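Local coordinates for protein Ufm1-specific protease (Caenorhabditis elegans, PDB 5EJJ) that cleaves the peptide bond at the C-terminal glycine of the ubiquitin-like modifier Ufm1, as a thiol protease, to release it from target proteins, at residues L69-E74 with R261-R266; A397-Q402 with P419-I424; R476-A481 with V505-T510. All coordinates share one frame; numbering follows the deposited sequence.

Contact 1 (L69-E74 with R261-R266); sequences LSADIE and REAFNR
L69 leads from helix 59-68 into a type I beta turn running from S70 to I73, a worked example of an arginine reading backbone carbonyls. The L69 carbonyl O takes the first bond, from R266 NH1 at 3.0 Å; the nitrogen stands above the carbonyl plane, although the oxygen lies in the guanidinium plane. S70 O, which also closes the turn by accepting from I73 N, receives a weak second bond from NH1, while S70 OG turns away from the helix to hydrogen-bond H303 NE2. At A71 the contact becomes apolar: CB packs 4.0 Å from A263 CB on helix 253-280, and CA lies over one face of the guanidinium. I73 O takes a bond from R266 NH2 at 2.8 Å and a weak one from R266 NH1, and E74 then enters strand 74-81 of the MPN-domain region. An alanine in place of R266 would remove all four of these bonds and would probably loosen the turn's seat on the helix. The arginine chain is extended from CG to NE, and one helical turn back E262, bent at chi2 (71°), brings its anti lone pair on OE2 to R266 NE at 2.8 Å as a salt bridge.

Contact 2 (A397-Q402 with P419-I424); sequences AYRSFQ and PSHREI
Y398 OH is the best-held polar atom here, gripped by two hydrogen bonds, one with Q443 O and one with Q425 NE2. Its ring belongs to helix 396-409, which begins at C396, the inferred active-site cysteine. A helix starting at the cysteine is the hallmark of the papain-like fold of clan CA proteases. Against it lies the short helix 421-425, with S420 at its N-cap, where OG accepts a weak capping bond from E423 N.

CG of Y398 sits beside the backbone N. Over one ring face comes H421 CD2, 3.6 Å from Y398 CG, the two rings crossing obliquely at 54°. I424 meets the same tyrosine at its edge: I424 CB lies in the ring plane, and CD1 reaches Y398 CD2. Tip to tip from the other side, F401 sends CD2 to 3.5 Å from I424 CD1, and at its edge F401 CE2 lies 4.2 Å from P419 CG. F401 and I424 also touch V453 of helix 447-457.

The imidazole of H421 has a second neighbour: its CE1 stands 3.5 Å above the centre of the R399 guanidinium, with the planes 77° apart, while the R399 NH2 lies at the imidazole edge. R399 NE is salt-bridged to D391 OD2, a pairing likely to temper the charge presented to the imidazole. Bent at chi2, the arginine also presents NH1 to Q402 OE1 in the carbonyl plane, on a lone pair. That fixes the amide's rotation and turns its other end across the interface. Q402 NE2 donates to P419 O at 2.7 Å, nearly straight (169°), with the oxygen almost exactly in the amide plane.

Contact 3 (R476-A481 with V505-T510); sequences RVRELA and VDFNDT
From its CB, directed at helix 477-484, F507 carries a ring that is met on both faces and at its far edge. CG lies anti to the backbone N (chi1 176°) and is 3.9 Å from V477 CG1, the methyl that also comes close to CD1, CD2 and CE1. This methyl stands over the middle of the ring, 3.8 Å from its centroid and only 9° off the normal, a CH-pi contact. On the opposite face the D509 backbone N stands above the ring, offset toward the rim. Farther out, CE2 and the terminal CZ meet R478, whose NH1 is 3.2 Å from F507 CZ. That nitrogen arrives at the ring edge, in the ring plane, with the guanidinium turned 74° to the ring, so the pair is not a cation-pi stack. The arginine gets there by bending at chi3, since its first bond leaves the helix in the other direction.

The setting is a helix lying across a strand of the antiparallel sheet in the papain-like protease domain: the short axes pass 9.6 Å apart. F507 itself is bound through its backbone to E371 on the neighbouring strand 371-374.

Two residues before F507, V505 points the same way and supplies the deeper half of the packing. Its CG1 touches both V477 CG2, at 3.8 Å, and L480 CD2, at 3.9 Å; its CG2 meets A481 CB at 4.0 Å. L480 and V505 both also touch F516 on strand 514-519. Just past the strand, N508 OD1 accepts from T510 N at 3.2 Å, an Asx turn that bends the chain beside the ring.

Overall arrangement
The three contacts differ most in how polar they are. Contact 1 is buried and joins the MPN-domain region to helix 253-280 of the UfSP2 N-terminal region, with one charged side chain spending its N-H groups on main-chain carbonyls. Contacts 2 and 3 both belong to the peptidase C78 region, yet share no segment and lie about 29 Å apart between centres. Contact 2 is also buried and packs two helices near the inferred active-site cysteine, mixing aromatic and aliphatic groups with one hydrogen bond from a glutamine amide. Contact 3, partly buried, is wholly apolar apart from an arginine at its solvent-facing border. Between centres, contact 1 is about 42 Å from contact 2 and 44 Å from contact 3.

Contact 1 (L69-E74 with R261-R266)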
loop_
_atom_site.group_PDB
_atom_site.type_symbol
_atom_site.label_atom_id
_atom_site.label_comp_id
_atom_site.label_asym_id
_atom_site.label_seq_id
_atom_site.Cartn_x
_atom_site.Cartn_y
_atom_site.Cartn_z
ATOM N N LEU A 69 4.303 10.828 -7.475
ATOM C CA LEU A 69 2.907 10.514 -7.690
ATOM C C LEU A 69 2.700 9.874 -9.060
ATOM O O LEU A 69 3.563 9.962 -9.934
ATOM C CB LEU A 69 2.088 11.784 -7.569
ATOM C CG LEU A 69 2.483 12.542 -6.315
ATOM C CD1 LEU A 69 1.722 13.823 -6.233
ATOM C CD2 LEU A 69 2.178 11.692 -5.127
ATOM N N SER A 70 1.556 9.220 -9.236
ATOM C CA SER A 70 1.246 8.553 -10.491
ATOM C C SER A 70 1.141 9.537 -11.614
ATOM O O SER A 70 0.688 10.658 -11.426
ATOM C CB SER A 70 -0.051 7.766 -10.405
ATOM O OG SER A 70 0.181 6.484 -9.865
ATOM N N ALA A 71 1.532 9.067 -12.793
ATOM C CA ALA A 71 1.782 9.899 -13.958
ATOM C C ALA A 71 0.580 10.716 -14.415
ATOM O O ALA A 71 0.760 11.770 -15.024
ATOM C CB ALA A 71 2.313 9.059 -15.083
ATOM N N ASP A 72 -0.635 10.258 -14.114
ATOM C CA ASP A 72 -1.825 11.010 -14.510
ATOM C C ASP A 72 -2.145 12.192 -13.586
ATOM O O ASP A 72 -3.079 12.952 -13.823
ATOM C CB ASP A 72 -3.023 10.084 -14.609
ATOM C CG ASP A 72 -3.501 9.599 -13.258
ATOM O OD1 ASP A 72 -2.703 9.006 -12.490
ATOM O OD2 ASP A 72 -4.686 9.819 -12.952
ATOM N N ILE A 73 -1.352 12.350 -12.540
ATOM C CA ILE A 73 -1.609 13.326 -11.508
ATOM C C ILE A 73 -0.558 14.421 -11.537
ATOM O O ILE A 73 0.626 14.158 -11.674
ATOM C CB ILE A 73 -1.576 12.620 -10.164
ATOM C CG1 ILE A 73 -2.758 11.673 -10.085
ATOM C CG2 ILE A 73 -1.602 13.596 -9.014
ATOM C CD1 ILE A 73 -2.999 11.140 -8.718
ATOM N N GLU A 74 -0.987 15.666 -11.413
ATOM C CA GLU A 74 -0.035 16.764 -11.362
ATOM C C GLU A 74 -0.474 17.822 -10.367
ATOM O O GLU A 74 -1.563 17.758 -9.807
ATOM C CB GLU A 74 0.062 17.404 -12.731
ATOM C CG GLU A 74 -1.200 18.092 -13.133
ATOM C CD GLU A 74 -1.249 18.340 -14.617
ATOM O OE1 GLU A 74 -1.941 17.568 -15.332
ATOM O OE2 GLU A 74 -0.587 19.304 -15.077
ATOM N N ARG A 261 5.411 7.393 -20.666
ATOM C CA ARG A 261 6.554 8.240 -20.870
ATOM C C ARG A 261 6.746 9.138 -19.667
ATOM O O ARG A 261 7.835 9.174 -19.102
ATOM C CB ARG A 261 6.342 9.068 -22.119
ATOM C CG ARG A 261 7.570 9.716 -22.599
ATOM C CD ARG A 261 7.299 10.720 -23.685
ATOM N NE ARG A 261 8.543 11.422 -23.949
ATOM C CZ ARG A 261 8.840 12.622 -23.464
ATOM N NH1 ARG A 261 7.951 13.288 -22.724
ATOM N NH2 ARG A 261 10.023 13.160 -23.744
ATOM N N GLU A 262 5.698 9.858 -19.265
ATOM C CA GLU A 262 5.756 10.666 -18.037
ATOM C C GLU A 262 6.141 9.824 -16.822
ATOM O O GLU A 262 6.887 10.282 -15.943
ATOM C CB GLU A 262 4.422 11.351 -17.754
ATOM C CG GLU A 262 4.385 12.190 -16.462
ATOM C CD GLU A 262 5.198 13.482 -16.542
ATOM O OE1 GLU A 262 5.559 13.923 -17.667
ATOM O OE2 GLU A 262 5.489 14.067 -15.470
ATOM N N ALA A 263 5.621 8.597 -16.780
ATOM C CA ALA A 263 5.900 7.675 -15.693
ATOM C C ALA A 263 7.406 7.438 -15.603
ATOM O O ALA A 263 8.015 7.593 -14.528
ATOM C CB ALA A 263 5.155 6.379 -15.907
ATOM N N PHE A 264 7.999 7.091 -16.745
ATOM C CA PHE A 264 9.434 6.858 -16.840
ATOM C C PHE A 264 10.276 8.095 -16.492
ATOM O O PHE A 264 11.317 7.976 -15.833
ATOM C CB PHE A 264 9.824 6.359 -18.235
ATOM C CG PHE A 264 11.293 6.277 -18.427
ATOM C CD1 PHE A 264 11.966 7.257 -19.110
ATOM C CD2 PHE A 264 12.021 5.256 -17.840
ATOM C CE1 PHE A 264 13.349 7.198 -19.251
ATOM C CE2 PHE A 264 13.403 5.198 -17.968
ATOM C CZ PHE A 264 14.069 6.161 -18.680
ATOM N N ASN A 265 9.842 9.274 -16.939
ATOM C CA ASN A 265 10.591 10.477 -16.635
ATOM C C ASN A 265 10.575 10.827 -15.146
ATOM O O ASN A 265 11.574 11.307 -14.619
ATOM C CB ASN A 265 10.151 11.662 -17.491
ATOM C CG ASN A 265 10.375 11.434 -18.989
ATOM O OD1 ASN A 265 11.084 10.513 -19.405
ATOM N ND2 ASN A 265 9.766 12.284 -19.804
ATOM N N ARG A 266 9.469 10.551 -14.453
ATOM C CA ARG A 266 9.370 10.876 -13.032
ATOM C C ARG A 266 10.279 9.990 -12.201
ATOM O O ARG A 266 10.905 10.438 -11.245
ATOM C CB ARG A 266 7.931 10.745 -12.551
ATOM C CG ARG A 266 7.003 11.769 -13.158
ATOM C CD ARG A 266 5.695 11.830 -12.462
ATOM N NE ARG A 266 4.861 12.885 -13.010
ATOM C CZ ARG A 266 3.575 13.050 -12.710
ATOM N NH1 ARG A 266 2.964 12.231 -11.872
ATOM N NH2 ARG A 266 2.889 14.030 -13.250
#

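Contact 2 (A397-Q402 with P419-I424)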
loop_
_atom_site.group_PDB
_atom_site.type_symbol
_atom_site.label_atom_id
_atom_site.label_comp_id
_atom_site.label_asym_id
_atom_site.label_seq_id
_atom_site.Cartn_x
_atom_site.Cartn_y
_atom_site.Cartn_z
ATOM N N ALA A 397 -3.246 -25.051 13.051
ATOM C CA ALA A 397 -2.790 -23.912 13.826
ATOM C C ALA A 397 -1.485 -23.358 13.287
ATOM O O ALA A 397 -1.189 -22.186 13.480
ATOM C CB ALA A 397 -2.645 -24.286 15.287
ATOM N N TYR A 398 -0.697 -24.199 12.629
ATOM C CA TYR A 398 0.542 -23.739 12.006
ATOM C C TYR A 398 0.213 -22.690 10.952
ATOM O O TYR A 398 0.848 -21.640 10.860
ATOM C CB TYR A 398 1.256 -24.895 11.310
ATOM C CG TYR A 398 1.999 -25.833 12.216
ATOM C CD1 TYR A 398 1.498 -27.092 12.495
ATOM C CD2 TYR A 398 3.220 -25.468 12.774
ATOM C CE1 TYR A 398 2.182 -27.958 13.315
ATOM C CE2 TYR A 398 3.914 -26.320 13.592
ATOM C CZ TYR A 398 3.387 -27.568 13.861
ATOM O OH TYR A 398 4.064 -28.439 14.677
ATOM N N ARG A 399 -0.792 -23.015 10.152
ATOM C CA ARG A 399 -1.242 -22.158 9.078
ATOM C C ARG A 399 -1.686 -20.797 9.608
ATOM O O ARG A 399 -1.313 -19.762 9.046
ATOM C CB ARG A 399 -2.365 -22.849 8.295
ATOM C CG ARG A 399 -1.933 -24.176 7.681
ATOM C CD ARG A 399 -0.506 -24.061 7.162
ATOM N NE ARG A 399 -0.153 -25.091 6.190
ATOM C CZ ARG A 399 0.850 -24.974 5.323
ATOM N NH1 ARG A 399 1.583 -23.867 5.295
ATOM N NH2 ARG A 399 1.107 -25.955 4.467
ATOM N N SER A 400 -2.466 -20.798 10.690
ATOM C CA SER A 400 -2.899 -19.547 11.307
ATOM C C SER A 400 -1.710 -18.787 11.842
ATOM O O SER A 400 -1.704 -17.557 11.865
ATOM C CB SER A 400 -3.884 -19.794 12.440
ATOM O OG SER A 400 -5.164 -20.022 11.907
ATOM N N PHE A 401 -0.705 -19.528 12.282
ATOM C CA PHE A 401 0.516 -18.910 12.753
ATOM C C PHE A 401 1.182 -18.210 11.583
ATOM O O PHE A 401 1.675 -17.089 11.710
ATOM C CB PHE A 401 1.460 -19.957 13.325
ATOM C CG PHE A 401 2.814 -19.432 13.605
ATOM C CD1 PHE A 401 3.063 -18.716 14.767
ATOM C CD2 PHE A 401 3.836 -19.631 12.708
ATOM C CE1 PHE A 401 4.315 -18.218 15.045
ATOM C CE2 PHE A 401 5.095 -19.130 12.971
ATOM C CZ PHE A 401 5.335 -18.417 14.148
ATOM N N GLN A 402 1.186 -18.893 10.445
ATOM C CA GLN A 402 1.783 -18.371 9.225
ATOM C C GLN A 402 1.061 -17.113 8.725
ATOM O O GLN A 402 1.701 -16.106 8.377
ATOM C CB GLN A 402 1.839 -19.466 8.152
ATOM C CG GLN A 402 2.945 -20.492 8.394
ATOM C CD GLN A 402 3.003 -21.543 7.308
ATOM O OE1 GLN A 402 1.987 -21.856 6.687
ATOM N NE2 GLN A 402 4.199 -22.092 7.062
ATOM N N PRO A 419 7.916 -18.881 8.595
ATOM C CA PRO A 419 8.532 -20.186 8.876
ATOM C C PRO A 419 7.727 -21.400 8.401
ATOM O O PRO A 419 6.508 -21.347 8.223
ATOM C CB PRO A 419 8.679 -20.182 10.405
ATOM C CG PRO A 419 8.668 -18.705 10.791
ATOM C CD PRO A 419 7.700 -18.096 9.828
ATOM N N SER A 420 8.453 -22.490 8.171
ATOM C CA SER A 420 7.881 -23.783 7.813
ATOM C C SER A 420 7.510 -24.498 9.103
ATOM O O SER A 420 7.992 -24.122 10.178
ATOM C CB SER A 420 8.925 -24.623 7.077
ATOM O OG SER A 420 10.121 -24.704 7.843
ATOM N N HIS A 421 6.671 -25.527 8.996
ATOM C CA HIS A 421 6.314 -26.323 10.161
ATOM C C HIS A 421 7.576 -26.706 10.909
ATOM O O HIS A 421 7.711 -26.380 12.090
ATOM C CB HIS A 421 5.568 -27.593 9.773
ATOM C CG HIS A 421 4.381 -27.361 8.899
ATOM N ND1 HIS A 421 4.497 -26.980 7.581
ATOM C CD2 HIS A 421 3.055 -27.482 9.141
ATOM C CE1 HIS A 421 3.293 -26.864 7.051
ATOM N NE2 HIS A 421 2.399 -27.168 7.977
ATOM N N ARG A 422 8.509 -27.358 10.210
ATOM C CA ARG A 422 9.709 -27.894 10.853
ATOM C C ARG A 422 10.438 -26.816 11.630
ATOM O O ARG A 422 11.008 -27.069 12.701
ATOM C CB ARG A 422 10.656 -28.537 9.834
ATOM C CG ARG A 422 11.996 -29.002 10.430
ATOM C CD ARG A 422 12.575 -30.180 9.656
ATOM N NE ARG A 422 13.572 -30.922 10.428
ATOM C CZ ARG A 422 13.284 -31.841 11.350
ATOM N NH1 ARG A 422 12.018 -32.135 11.640
ATOM N NH2 ARG A 422 14.265 -32.466 11.993
ATOM N N GLU A 423 10.382 -25.604 11.096
ATOM C CA GLU A 423 11.104 -24.490 11.678
ATOM C C GLU A 423 10.393 -23.945 12.912
ATOM O O GLU A 423 11.031 -23.409 13.826
ATOM C CB GLU A 423 11.276 -23.399 10.632
ATOM C CG GLU A 423 12.304 -22.365 11.009
ATOM C CD GLU A 423 12.853 -21.670 9.798
ATOM O OE1 GLU A 423 12.328 -21.928 8.686
ATOM O OE2 GLU A 423 13.811 -20.884 9.968
ATOM N N ILE A 424 9.067 -24.072 12.915
ATOM C CA ILE A 424 8.248 -23.683 14.062
ATOM C C ILE A 424 8.484 -24.698 15.166
ATOM O O ILE A 424 8.801 -24.329 16.304
ATOM C CB ILE A 424 6.725 -23.643 13.718
ATOM C CG1 ILE A 424 6.454 -22.698 12.545
ATOM C CG2 ILE A 424 5.902 -23.211 14.927
ATOM C CD1 ILE A 424 5.055 -22.797 11.998
#

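Contact 3 (R476-A481 with V505-T510)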
loop_
_atom_site.group_PDB
_atom_site.type_symbol
_atom_site.label_atom_id
_atom_site.label_comp_id
_atom_site.label_asym_id
_atom_site.label_seq_id
_atom_site.Cartn_x
_atom_site.Cartn_y
_atom_site.Cartn_z
ATOM N N ARG A 476 -17.462 -11.271 24.788
ATOM C CA ARG A 476 -16.101 -10.789 24.801
ATOM C C ARG A 476 -15.812 -10.046 23.493
ATOM O O ARG A 476 -14.697 -9.565 23.268
ATOM C CB ARG A 476 -15.150 -11.968 25.019
ATOM C CG ARG A 476 -14.171 -11.761 26.161
ATOM C CD ARG A 476 -14.471 -12.581 27.411
ATOM N NE ARG A 476 -13.672 -12.062 28.520
ATOM C CZ ARG A 476 -12.369 -12.290 28.687
ATOM N NH1 ARG A 476 -11.708 -13.056 27.828
ATOM N NH2 ARG A 476 -11.719 -11.756 29.718
ATOM N N VAL A 477 -16.840 -9.940 22.649
ATOM C CA VAL A 477 -16.727 -9.298 21.335
ATOM C C VAL A 477 -16.371 -7.817 21.445
ATOM O O VAL A 477 -15.830 -7.237 20.515
ATOM C CB VAL A 477 -18.032 -9.451 20.513
ATOM C CG1 VAL A 477 -18.969 -8.285 20.772
ATOM C CG2 VAL A 477 -17.731 -9.567 19.037
ATOM N N ARG A 478 -16.675 -7.222 22.593
ATOM C CA ARG A 478 -16.338 -5.833 22.878
ATOM C C ARG A 478 -14.818 -5.614 22.834
ATOM O O ARG A 478 -14.333 -4.775 22.079
ATOM C CB ARG A 478 -16.907 -5.440 24.253
ATOM C CG ARG A 478 -17.714 -4.129 24.279
ATOM C CD ARG A 478 -18.740 -4.081 25.429
ATOM N NE ARG A 478 -19.850 -5.017 25.225
ATOM C CZ ARG A 478 -20.905 -4.775 24.449
ATOM N NH1 ARG A 478 -20.997 -3.621 23.802
ATOM N NH2 ARG A 478 -21.865 -5.686 24.317
ATOM N N GLU A 479 -14.078 -6.378 23.636
ATOM C CA GLU A 479 -12.612 -6.289 23.696
ATOM C C GLU A 479 -11.908 -6.902 22.471
ATOM O O GLU A 479 -10.722 -6.641 22.224
ATOM C CB GLU A 479 -12.100 -6.939 24.982
ATOM C CG GLU A 479 -12.776 -8.270 25.303
ATOM C CD GLU A 479 -12.725 -8.633 26.787
ATOM O OE1 GLU A 479 -11.609 -8.656 27.364
ATOM O OE2 GLU A 479 -13.810 -8.893 27.373
ATOM N N LEU A 480 -12.649 -7.718 21.718
ATOM C CA LEU A 480 -12.185 -8.265 20.441
ATOM C C LEU A 480 -12.299 -7.233 19.304
ATOM O O LEU A 480 -11.443 -7.180 18.410
ATOM C CB LEU A 480 -12.958 -9.542 20.086
ATOM C CG LEU A 480 -12.355 -10.418 18.981
ATOM C CD1 LEU A 480 -11.018 -11.006 19.421
ATOM C CD2 LEU A 480 -13.302 -11.524 18.535
ATOM N N ALA A 481 -13.361 -6.425 19.337
ATOM C CA ALA A 481 -13.493 -5.273 18.442
ATOM C C ALA A 481 -12.428 -4.234 18.789
ATOM O O ALA A 481 -11.750 -3.701 17.914
ATOM C CB ALA A 481 -14.876 -4.661 18.555
ATOM N N VAL A 505 -15.120 -8.531 13.149
ATOM C CA VAL A 505 -16.404 -8.759 13.782
ATOM C C VAL A 505 -17.530 -7.925 13.113
ATOM O O VAL A 505 -17.257 -6.975 12.378
ATOM C CB VAL A 505 -16.293 -8.504 15.298
ATOM C CG1 VAL A 505 -15.471 -9.596 15.936
ATOM C CG2 VAL A 505 -15.642 -7.171 15.567
ATOM N N ASP A 506 -18.786 -8.315 13.335
ATOM C CA ASP A 506 -19.957 -7.594 12.824
ATOM C C ASP A 506 -20.908 -7.377 14.005
ATOM O O ASP A 506 -21.848 -8.142 14.201
ATOM C CB ASP A 506 -20.651 -8.417 11.726
ATOM C CG ASP A 506 -21.513 -7.567 10.786
ATOM O OD1 ASP A 506 -21.850 -8.052 9.668
ATOM O OD2 ASP A 506 -21.842 -6.420 11.168
ATOM N N PHE A 507 -20.647 -6.333 14.788
ATOM C CA PHE A 507 -21.281 -6.149 16.093
ATOM C C PHE A 507 -22.322 -5.020 16.146
ATOM O O PHE A 507 -22.013 -3.857 15.881
ATOM C CB PHE A 507 -20.201 -5.925 17.153
ATOM C CG PHE A 507 -20.739 -5.625 18.517
ATOM C CD1 PHE A 507 -21.819 -6.334 19.025
ATOM C CD2 PHE A 507 -20.147 -4.653 19.309
ATOM C CE1 PHE A 507 -22.310 -6.063 20.286
ATOM C CE2 PHE A 507 -20.630 -4.379 20.577
ATOM C CZ PHE A 507 -21.712 -5.082 21.065
ATOM N N ASN A 508 -23.546 -5.385 16.530
ATOM C CA ASN A 508 -24.690 -4.469 16.634
ATOM C C ASN A 508 -25.069 -4.230 18.111
ATOM O O ASN A 508 -25.841 -4.999 18.679
ATOM C CB ASN A 508 -25.868 -5.089 15.863
ATOM C CG ASN A 508 -27.081 -4.173 15.764
ATOM O OD1 ASN A 508 -27.439 -3.471 16.710
ATOM N ND2 ASN A 508 -27.738 -4.204 14.609
ATOM N N ASP A 509 -24.544 -3.166 18.722
ATOM C CA ASP A 509 -24.665 -2.963 20.177
ATOM C C ASP A 509 -26.099 -2.817 20.704
ATOM O O ASP A 509 -26.328 -2.869 21.918
ATOM C CB ASP A 509 -23.801 -1.784 20.654
ATOM C CG ASP A 509 -24.072 -0.500 19.879
ATOM O OD1 ASP A 509 -25.042 -0.460 19.087
ATOM O OD2 ASP A 509 -23.314 0.477 20.070
ATOM N N THR A 510 -27.052 -2.634 19.792
ATOM C CA THR A 510 -28.472 -2.559 20.141
ATOM C C THR A 510 -29.053 -3.961 20.329
ATOM O O THR A 510 -29.180 -4.449 21.457
ATOM C CB THR A 510 -29.280 -1.801 19.054
ATOM O OG1 THR A 510 -28.794 -0.456 18.941
ATOM C CG2 THR A 510 -30.770 -1.773 19.392
#